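Long-range contacts in putative agmatinase (Clostridium difficile, PDB 3LHL), which probably hydrolyses agmatine to putrescine and urea, as a manganese-dependent member of the arginase family: residues D114-H119 with D150-Q155; G194-L199 with N238-G243. All blocks are in the same frame, centred on the assembly; numbering follows the deposited sequence.

Interaction 1: D114-H119 with D150-Q155; sequences DIYVIH and DNKIFQ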
# COMPACT_ATOMS: atom_id res chain seq x y z
N ASP A 114 17.21 -7.65 -4.35
CA ASP A 114 16.60 -8.87 -3.82
C ASP A 114 15.51 -8.52 -2.82
O ASP A 114 15.67 -8.72 -1.61
CB ASP A 114 17.67 -9.73 -3.14
CG ASP A 114 17.09 -10.95 -2.45
OD1 ASP A 114 16.33 -11.69 -3.11
OD2 ASP A 114 17.38 -11.15 -1.25
N ILE A 115 14.39 -8.01 -3.31
CA ILE A 115 13.31 -7.61 -2.43
C ILE A 115 12.04 -8.42 -2.64
O ILE A 115 11.79 -8.93 -3.73
CB ILE A 115 12.99 -6.10 -2.60
CG1 ILE A 115 11.95 -5.66 -1.58
CG2 ILE A 115 12.50 -5.83 -4.02
CD1 ILE A 115 11.69 -4.16 -1.58
N TYR A 116 11.24 -8.55 -1.59
CA TYR A 116 9.98 -9.28 -1.64
C TYR A 116 8.82 -8.30 -1.53
O TYR A 116 8.94 -7.25 -0.90
CB TYR A 116 9.93 -10.30 -0.50
CG TYR A 116 10.98 -11.38 -0.64
CD1 TYR A 116 10.73 -12.53 -1.39
CD2 TYR A 116 12.24 -11.22 -0.07
CE1 TYR A 116 11.71 -13.49 -1.59
CE2 TYR A 116 13.23 -12.18 -0.26
CZ TYR A 116 12.96 -13.32 -1.02
OH TYR A 116 13.94 -14.26 -1.23
N VAL A 117 7.70 -8.65 -2.16
CA VAL A 117 6.53 -7.79 -2.15
C VAL A 117 5.34 -8.41 -1.42
O VAL A 117 4.92 -9.53 -1.72
CB VAL A 117 6.08 -7.47 -3.60
CG1 VAL A 117 4.83 -6.60 -3.58
CG2 VAL A 117 7.20 -6.80 -4.37
N ILE A 118 4.81 -7.68 -0.44
CA ILE A 118 3.65 -8.14 0.30
C ILE A 118 2.50 -7.29 -0.23
O ILE A 118 2.54 -6.05 -0.16
CB ILE A 118 3.84 -7.97 1.83
CG1 ILE A 118 4.87 -9.00 2.31
CG2 ILE A 118 2.50 -8.17 2.56
CD1 ILE A 118 5.12 -9.00 3.82
N HIS A 119 1.49 -7.96 -0.77
CA HIS A 119 0.34 -7.30 -1.40
C HIS A 119 -1.03 -7.63 -0.80
O HIS A 119 -1.47 -8.78 -0.82
CB HIS A 119 0.39 -7.66 -2.89
CG HIS A 119 -0.79 -7.20 -3.69
ND1 HIS A 119 -1.18 -5.88 -3.76
CD2 HIS A 119 -1.61 -7.89 -4.52
CE1 HIS A 119 -2.19 -5.77 -4.60
NE2 HIS A 119 -2.47 -6.97 -5.08
N ASP A 150 8.94 -14.75 -10.49
CA ASP A 150 8.31 -15.66 -9.53
C ASP A 150 8.95 -15.73 -8.15
O ASP A 150 10.11 -15.36 -7.95
CB ASP A 150 8.26 -17.07 -10.11
CG ASP A 150 7.62 -17.13 -11.49
OD1 ASP A 150 6.73 -16.31 -11.79
OD2 ASP A 150 8.02 -18.02 -12.28
N ASN A 151 8.17 -16.23 -7.19
CA ASN A 151 8.61 -16.42 -5.82
C ASN A 151 9.05 -15.16 -5.10
O ASN A 151 9.91 -15.21 -4.22
CB ASN A 151 9.74 -17.45 -5.80
CG ASN A 151 9.32 -18.77 -6.44
OD1 ASN A 151 10.05 -19.33 -7.25
ND2 ASN A 151 8.14 -19.26 -6.08
N LYS A 152 8.47 -14.02 -5.46
CA LYS A 152 8.82 -12.76 -4.81
C LYS A 152 7.57 -12.01 -4.35
O LYS A 152 7.63 -11.21 -3.42
CB LYS A 152 9.60 -11.86 -5.78
CG LYS A 152 10.74 -12.55 -6.52
CD LYS A 152 11.80 -13.06 -5.57
CE LYS A 152 12.47 -11.94 -4.80
NZ LYS A 152 13.65 -12.44 -4.05
N ILE A 153 6.45 -12.28 -5.02
CA ILE A 153 5.20 -11.61 -4.71
C ILE A 153 4.24 -12.48 -3.91
O ILE A 153 3.99 -13.63 -4.26
CB ILE A 153 4.52 -11.14 -6.01
CG1 ILE A 153 5.53 -10.30 -6.81
CG2 ILE A 153 3.26 -10.34 -5.70
CD1 ILE A 153 5.05 -9.90 -8.19
N PHE A 154 3.70 -11.90 -2.83
CA PHE A 154 2.76 -12.59 -1.95
C PHE A 154 1.51 -11.74 -1.81
O PHE A 154 1.57 -10.60 -1.34
CB PHE A 154 3.41 -12.81 -0.58
CG PHE A 154 4.64 -13.66 -0.64
CD1 PHE A 154 4.57 -15.02 -0.34
CD2 PHE A 154 5.85 -13.12 -1.06
CE1 PHE A 154 5.69 -15.83 -0.47
CE2 PHE A 154 6.98 -13.93 -1.20
CZ PHE A 154 6.90 -15.29 -0.90
N GLN A 155 0.38 -12.29 -2.23
CA GLN A 155 -0.88 -11.56 -2.21
C GLN A 155 -1.83 -12.13 -1.17
O GLN A 155 -1.89 -13.34 -0.97
CB GLN A 155 -1.50 -11.60 -3.60
CG GLN A 155 -0.45 -11.42 -4.71
CD GLN A 155 -1.06 -11.29 -6.08
OE1 GLN A 155 -1.71 -10.29 -6.39
NE2 GLN A 155 -0.84 -12.29 -6.92
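Val117 and Phe154 lace two neighbouring parallel strands, 115-119 and 153-155, whose axes diverge by only 12°. Val117 N donates to Lys152 O at 2.9 Å in a nearly straight bond, Val117 O accepts Phe154 N, and His119 N closes the ladder on Phe154 O. Just ahead of strand 153-155, Lys152 folds back over Tyr116. Bends at chi2 (-62°) and chi3 (-63°) turn CD and then CE back, CE over one face of the ring; NZ continues from it, 3.6 Å from the ring centroid in a cation-pi contact. The same ammonium forms a salt bridge with Asp114, NZ to OD1 2.9 Å, and the two side chains cross at about a right angle. The strands belong to a right-handed beta-alpha-beta crossover of the arginase fold, and its helix 140-148 packs against Ile153, His119 and Gln155. Val117 CB and Ile153 CG1 meet loosely on this side, 4.3 Å apart. Farther along the helix side, the buried His119 ring receives Gln155 CG in plane at its edge, close to the manganese ligands His98 and Asp121. On the other face of the sheet, Phe154 CE2 lies 4.0 Å from Tyr116 CD1, and the backbone oxygen of Val117 sits at the edge of the Phe154 ring.

Interaction 2: G194-L199 with N238-G243; sequences GKNIYL and NINIVG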
# COMPACT_ATOMS: atom_id res chain seq x y z
N GLY A 194 14.12 -12.00 8.03
CA GLY A 194 15.33 -11.30 7.63
C GLY A 194 15.38 -10.78 6.21
O GLY A 194 16.42 -10.31 5.77
N LYS A 195 14.26 -10.83 5.50
CA LYS A 195 14.23 -10.36 4.12
C LYS A 195 13.74 -8.92 3.99
O LYS A 195 13.12 -8.37 4.91
CB LYS A 195 13.37 -11.28 3.26
CG LYS A 195 13.96 -12.68 3.10
CD LYS A 195 15.37 -12.60 2.53
CE LYS A 195 16.04 -13.97 2.48
NZ LYS A 195 15.31 -14.93 1.63
N ASN A 196 14.04 -8.31 2.85
CA ASN A 196 13.65 -6.94 2.57
C ASN A 196 12.29 -6.96 1.87
O ASN A 196 12.10 -7.66 0.88
CB ASN A 196 14.70 -6.26 1.69
CG ASN A 196 16.04 -6.15 2.38
OD1 ASN A 196 17.08 -6.43 1.79
ND2 ASN A 196 16.02 -5.73 3.64
N ILE A 197 11.37 -6.16 2.39
CA ILE A 197 10.02 -6.14 1.87
C ILE A 197 9.47 -4.78 1.44
O ILE A 197 9.78 -3.74 2.03
CB ILE A 197 9.03 -6.74 2.94
CG1 ILE A 197 9.09 -8.27 2.93
CG2 ILE A 197 7.61 -6.25 2.71
CD1 ILE A 197 10.39 -8.87 3.44
N TYR A 198 8.67 -4.79 0.38
CA TYR A 198 7.99 -3.59 -0.06
C TYR A 198 6.54 -3.94 0.24
O TYR A 198 6.00 -4.89 -0.33
CB TYR A 198 8.12 -3.32 -1.55
CG TYR A 198 7.45 -2.01 -1.92
CD1 TYR A 198 8.17 -0.82 -1.95
CD2 TYR A 198 6.07 -1.95 -2.12
CE1 TYR A 198 7.53 0.41 -2.17
CE2 TYR A 198 5.42 -0.73 -2.34
CZ TYR A 198 6.16 0.44 -2.36
OH TYR A 198 5.52 1.65 -2.56
N LEU A 199 5.92 -3.20 1.15
CA LEU A 199 4.54 -3.47 1.54
C LEU A 199 3.56 -2.53 0.86
O LEU A 199 3.59 -1.33 1.09
CB LEU A 199 4.41 -3.35 3.05
CG LEU A 199 3.01 -3.43 3.67
CD1 LEU A 199 2.40 -4.80 3.43
CD2 LEU A 199 3.11 -3.13 5.16
N ASN A 238 10.53 -10.57 11.90
CA ASN A 238 11.85 -10.07 11.60
C ASN A 238 11.97 -9.70 10.12
O ASN A 238 12.98 -10.01 9.48
CB ASN A 238 12.92 -11.10 11.96
CG ASN A 238 14.33 -10.54 11.81
OD1 ASN A 238 14.63 -9.44 12.27
ND2 ASN A 238 15.21 -11.31 11.18
N ILE A 239 10.94 -9.05 9.58
CA ILE A 239 11.01 -8.64 8.18
C ILE A 239 11.43 -7.18 8.15
O ILE A 239 11.14 -6.42 9.08
CB ILE A 239 9.65 -8.79 7.44
CG1 ILE A 239 8.59 -7.88 8.06
CG2 ILE A 239 9.20 -10.24 7.47
CD1 ILE A 239 7.32 -7.81 7.24
N ASN A 240 12.11 -6.78 7.09
CA ASN A 240 12.58 -5.41 6.96
C ASN A 240 11.81 -4.66 5.88
O ASN A 240 12.00 -4.88 4.69
CB ASN A 240 14.09 -5.42 6.66
CG ASN A 240 14.68 -4.02 6.62
OD1 ASN A 240 14.28 -3.14 7.38
ND2 ASN A 240 15.66 -3.82 5.74
N ILE A 241 10.92 -3.77 6.31
CA ILE A 241 10.14 -2.99 5.37
C ILE A 241 10.97 -1.79 4.94
O ILE A 241 11.26 -0.91 5.74
CB ILE A 241 8.81 -2.52 6.00
CG1 ILE A 241 7.97 -3.75 6.38
CG2 ILE A 241 8.03 -1.65 5.02
CD1 ILE A 241 6.66 -3.44 7.08
N VAL A 242 11.36 -1.77 3.67
CA VAL A 242 12.18 -0.69 3.14
C VAL A 242 11.37 0.28 2.28
O VAL A 242 11.90 1.25 1.74
CB VAL A 242 13.34 -1.25 2.30
CG1 VAL A 242 14.31 -1.99 3.21
CG2 VAL A 242 12.81 -2.18 1.21
N GLY A 243 10.07 0.01 2.18
CA GLY A 243 9.17 0.84 1.40
C GLY A 243 7.75 0.43 1.72
O GLY A 243 7.48 -0.76 1.93
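Tyr198 lays one face of its ring over the backbone of Gly243: CD1 and CE1 are each 3.9 Å from Gly243 C, and the carbonyl oxygen is offset toward the rim. CG lies anti to the backbone N (chi1 -177°), on the side of the sheet covered by helix 101-111, while the hydroxyl bonds to Asp245 farther along the second strand. Glycine suits this position, because a CB here would run into Tyr198 CD1. The other flat pair is Asn196 and Asn240, whose side chains lie side by side and point the same way with their amide planes 65° apart. Strands 196-199 and 240-243 are parallel neighbours in the central sheet of the arginase alpha/beta fold, strongly twisted against each other at 53°. The ladder runs Asn240 N to Lys195 O, Ile197 N to Asn240 O at 2.7 Å and Val242 N to Ile197 O; the register then slips by one residue, and Leu199 N bonds to Gly243 O at 3.0 Å rather than to Val242 O. Before the strands begin, Gly194 N reaches Asn238 O at 2.7 Å in a bent bond from above the carbonyl plane. On the face opposite Tyr198, Ile197 points CD1 at Ile239 CB, 4.1 Å away, the two side chains crossing at about a right angle. Its CG2 branch, 4.5 Å from Ile241 CG1, makes a looser contact. Leu199 CD2 and Ile241 CD1 touch at 4.0 Å, and helix 258-278 packs on this pair through Leu270 and Ile274. Val242 turns CG2 to within 3.5 Å of Ile197 O, beside the bond that its own N-H makes to that oxygen, while its side chain also meets Val108 of helix 101-111.

In the fold
Interactions 1 and 2 come in series along the chain, and their centres lie about 10 Å apart on the same parallel sheet. Strands 115-120 and 196-202 are neighbours there, making the order across the four strands 240-247, 196-202, 115-120, 153-158. The two inner strands join the contacts through probable hydrogen bonds from Tyr116 N to Asn196 O and from Tyr198 N to Tyr116 O, with Ile118 packed on Leu199. Helix 101-111 covers residues of both contacts on one side. Beyond these segments, strands 115-120 and 196-202 lead to the manganese ligands Asp121, His123 and Asp125, and Asp202 and Asp204, so adjacent strands deliver both groups to one metal centre.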